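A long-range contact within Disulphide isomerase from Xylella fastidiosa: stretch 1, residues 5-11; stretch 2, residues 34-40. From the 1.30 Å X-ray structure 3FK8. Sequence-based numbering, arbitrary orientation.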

# COMPACT_ATOMS: atom_id res chain seq x y z
N ASN A 5 -14.51 -10.02 5.62
CA ASN A 5 -13.09 -9.94 5.21
C ASN A 5 -12.66 -8.73 4.34
O ASN A 5 -11.98 -8.88 3.32
N LEU A 6 -13.05 -7.55 4.78
CA LEU A 6 -12.66 -6.27 4.16
C LEU A 6 -11.15 -6.04 4.09
O LEU A 6 -10.43 -6.33 5.04
N PRO A 7 -10.67 -5.45 2.97
CA PRO A 7 -9.19 -5.29 2.94
C PRO A 7 -8.62 -4.26 3.92
O PRO A 7 -7.50 -4.42 4.40
N TYR A 8 -9.39 -3.24 4.24
CA TYR A 8 -8.94 -2.20 5.15
C TYR A 8 -9.60 -2.33 6.51
O TYR A 8 -10.81 -2.60 6.61
N ASP A 9 -8.81 -2.08 7.55
CA ASP A 9 -9.31 -2.15 8.90
C ASP A 9 -9.62 -0.75 9.36
O ASP A 9 -8.72 0.04 9.67
N GLU A 10 -10.91 -0.43 9.38
CA GLU A 10 -11.36 0.90 9.69
C GLU A 10 -11.12 1.31 11.16
O GLU A 10 -11.20 2.49 11.49
N HIS A 11 -10.78 0.33 12.00
CA HIS A 11 -10.56 0.53 13.42
C HIS A 11 -9.10 0.56 13.80
O HIS A 11 -8.79 0.86 14.97
N LEU A 34 3.47 1.01 2.11
CA LEU A 34 2.24 1.58 2.67
C LEU A 34 1.19 1.66 1.55
O LEU A 34 1.45 2.27 0.50
N VAL A 35 0.05 1.03 1.78
CA VAL A 35 -1.02 0.99 0.78
C VAL A 35 -2.19 1.76 1.31
O VAL A 35 -2.81 1.37 2.31
N PHE A 36 -2.46 2.92 0.69
CA PHE A 36 -3.58 3.79 1.12
C PHE A 36 -4.81 3.51 0.28
O PHE A 36 -4.76 3.53 -0.95
N GLY A 37 -5.96 3.29 0.92
CA GLY A 37 -7.16 2.97 0.18
C GLY A 37 -8.34 2.91 1.11
O GLY A 37 -8.27 3.38 2.27
N ALA A 38 -9.44 2.32 0.66
CA ALA A 38 -10.63 2.23 1.47
C ALA A 38 -11.48 1.10 0.93
O ALA A 38 -11.42 0.75 -0.26
N ASN A 39 -12.38 0.58 1.76
CA ASN A 39 -13.20 -0.56 1.38
C ASN A 39 -14.26 -0.25 0.33
O ASN A 39 -14.66 -1.16 -0.39
N TRP A 40 -14.69 1.00 0.24
CA TRP A 40 -15.70 1.38 -0.76
C TRP A 40 -15.13 1.42 -2.15
O TRP A 40 -15.90 1.46 -3.11

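This is a small, largely polar contact in which one buried amide, that of Asn 39, pins an irregular segment to the loop just past the end of a strand while the ring of Tyr 8 packs along the strand itself. About 360 Å² is buried in all, and Asn 39 and Tyr 8 supply most of it.

The first rule to read here is that an asparagine can stand in for a strand partner. Asn 39 leaves its backbone sideways, but an m rotamer (chi1 -68°, chi2 -38°) brings its amide up to the backbone of Tyr 8. There it binds both backbone polar groups of one residue: Tyr 8 N donates to Asn 39 OD1 at 2.9 Å, and Asn 39 ND2 donates to Tyr 8 O at 3.0 Å, with N-H...acceptor angles of 161° and 171°. A primary amide carries a donor and an acceptor side by side, so it can satisfy the NH and CO of an extended residue without a second strand.

The other hydrogen on Asn 39 ND2 goes to Glu 10 OE2, 2.9 Å away. Glu 10 also starts sideways; its m, t rotamers and a chi3 of 12° bring the carboxylate back to the amide. The same oxygen accepts a hydrogen bond from water 1, with Glu 10 OE2 and the water oxygen 2.9 Å apart, and that water in turn accepts from Asn 39 N, its oxygen again 2.9 Å from the nitrogen. Glu 10 is thus tied to both the side chain and the backbone of Asn 39.

Around the amide the packing is close. Pro 7 CD lies 3.1 Å from Asn 39 OD1, and Leu 6 points toward the second stretch and sets its CB 3.5 Å from Asn 39 ND2; its rotamer is m, t.

Tyr 8 points toward the strand, with chi1 -67° (m) and chi2 -91°. The peptide link from Gly 37 C to Ala 38 N lies over one face of its ring, where Tyr 8 CE2 comes within 3.6 Å of Ala 38 N. The phenol end reaches farther along the strand: Tyr 8 OH is 3.5 Å from CG1 of Val 35, whose CA-to-CB bond points toward the first stretch and whose chi1 is t, and 3.4 Å from Gly 37 CA. Here glycine makes room, since an ideal CB on Gly 37 would fall just 2.2 Å from Tyr 8 OH, a clash in this arrangement. The neighbouring side chains of Phe 36 and Ala 38 point away, leaving the backbone to make the contact: Ala 38 N at the ring face and Phe 36 C, 3.8 Å from Tyr 8 OH, near the hydroxyl.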

# COMPACT_ATOMS: atom_id res chain seq x y z
CB ASN A 5 -12.65 -11.27 4.59
CG ASN A 5 -12.91 -12.42 5.52
OD1 ASN A 5 -13.04 -12.21 6.73
ND2 ASN A 5 -13.00 -13.63 4.99
CB LEU A 6 -13.32 -5.15 4.95
CG LEU A 6 -14.84 -5.23 4.99
CD1 LEU A 6 -15.45 -4.23 5.95
CD2 LEU A 6 -15.42 -5.04 3.59
CB PRO A 7 -8.89 -4.87 1.50
CG PRO A 7 -10.26 -4.50 0.90
CD PRO A 7 -11.32 -5.16 1.68
CB TYR A 8 -9.21 -0.82 4.53
CG TYR A 8 -8.33 -0.60 3.31
CD1 TYR A 8 -7.09 -0.01 3.43
CD2 TYR A 8 -8.73 -1.05 2.06
CE1 TYR A 8 -6.29 0.16 2.33
CE2 TYR A 8 -7.91 -0.91 0.95
CZ TYR A 8 -6.70 -0.30 1.10
OH TYR A 8 -5.88 -0.14 0.01
CB ASP A 9 -8.28 -2.80 9.82
CG ASP A 9 -8.76 -2.95 11.27
OD1 ASP A 9 -9.91 -2.54 11.59
OD2 ASP A 9 -7.95 -3.48 12.07
CB GLU A 10 -12.83 1.05 9.29
CG GLU A 10 -13.00 0.73 7.78
CD GLU A 10 -14.40 0.92 7.20
OE1 GLU A 10 -15.28 1.52 7.85
OE2 GLU A 10 -14.60 0.47 6.06
CB HIS A 11 -11.28 -0.58 14.23
CG HIS A 11 -12.73 -0.64 13.94
ND1 HIS A 11 -13.55 0.44 14.13
CD2 HIS A 11 -13.47 -1.58 13.29
CE1 HIS A 11 -14.77 0.14 13.71
NE2 HIS A 11 -14.74 -1.07 13.19
CB LEU A 34 2.51 2.98 3.17
CG LEU A 34 3.62 3.19 4.19
CD1 LEU A 34 3.69 4.63 4.68
CD2 LEU A 34 3.46 2.23 5.35
CB VAL A 35 -1.46 -0.46 0.43
CG1 VAL A 35 -2.44 -0.42 -0.71
CG2 VAL A 35 -0.23 -1.33 0.11
CB PHE A 36 -3.18 5.24 0.91
CG PHE A 36 -2.09 5.73 1.82
CD1 PHE A 36 -2.41 6.48 2.97
CD2 PHE A 36 -0.74 5.46 1.56
CE1 PHE A 36 -1.38 6.93 3.82
CE2 PHE A 36 0.27 5.94 2.42
CZ PHE A 36 -0.05 6.65 3.51
CB ALA A 38 -11.42 3.53 1.46
CB ASN A 39 -13.85 -1.17 2.63
CG ASN A 39 -12.83 -1.82 3.53
OD1 ASN A 39 -11.89 -2.45 3.08
ND2 ASN A 39 -12.99 -1.64 4.83
CB TRP A 40 -16.34 2.74 -0.41
CG TRP A 40 -15.38 3.86 -0.40
CD1 TRP A 40 -14.76 4.40 0.73
CD2 TRP A 40 -14.89 4.61 -1.53
NE1 TRP A 40 -13.92 5.42 0.34
CE2 TRP A 40 -13.95 5.57 -1.03
CE3 TRP A 40 -15.13 4.58 -2.91
CZ2 TRP A 40 -13.29 6.48 -1.86
CZ3 TRP A 40 -14.48 5.48 -3.73
CH2 TRP A 40 -13.56 6.42 -3.21
O HOH W 1 -12.71 1.85 4.30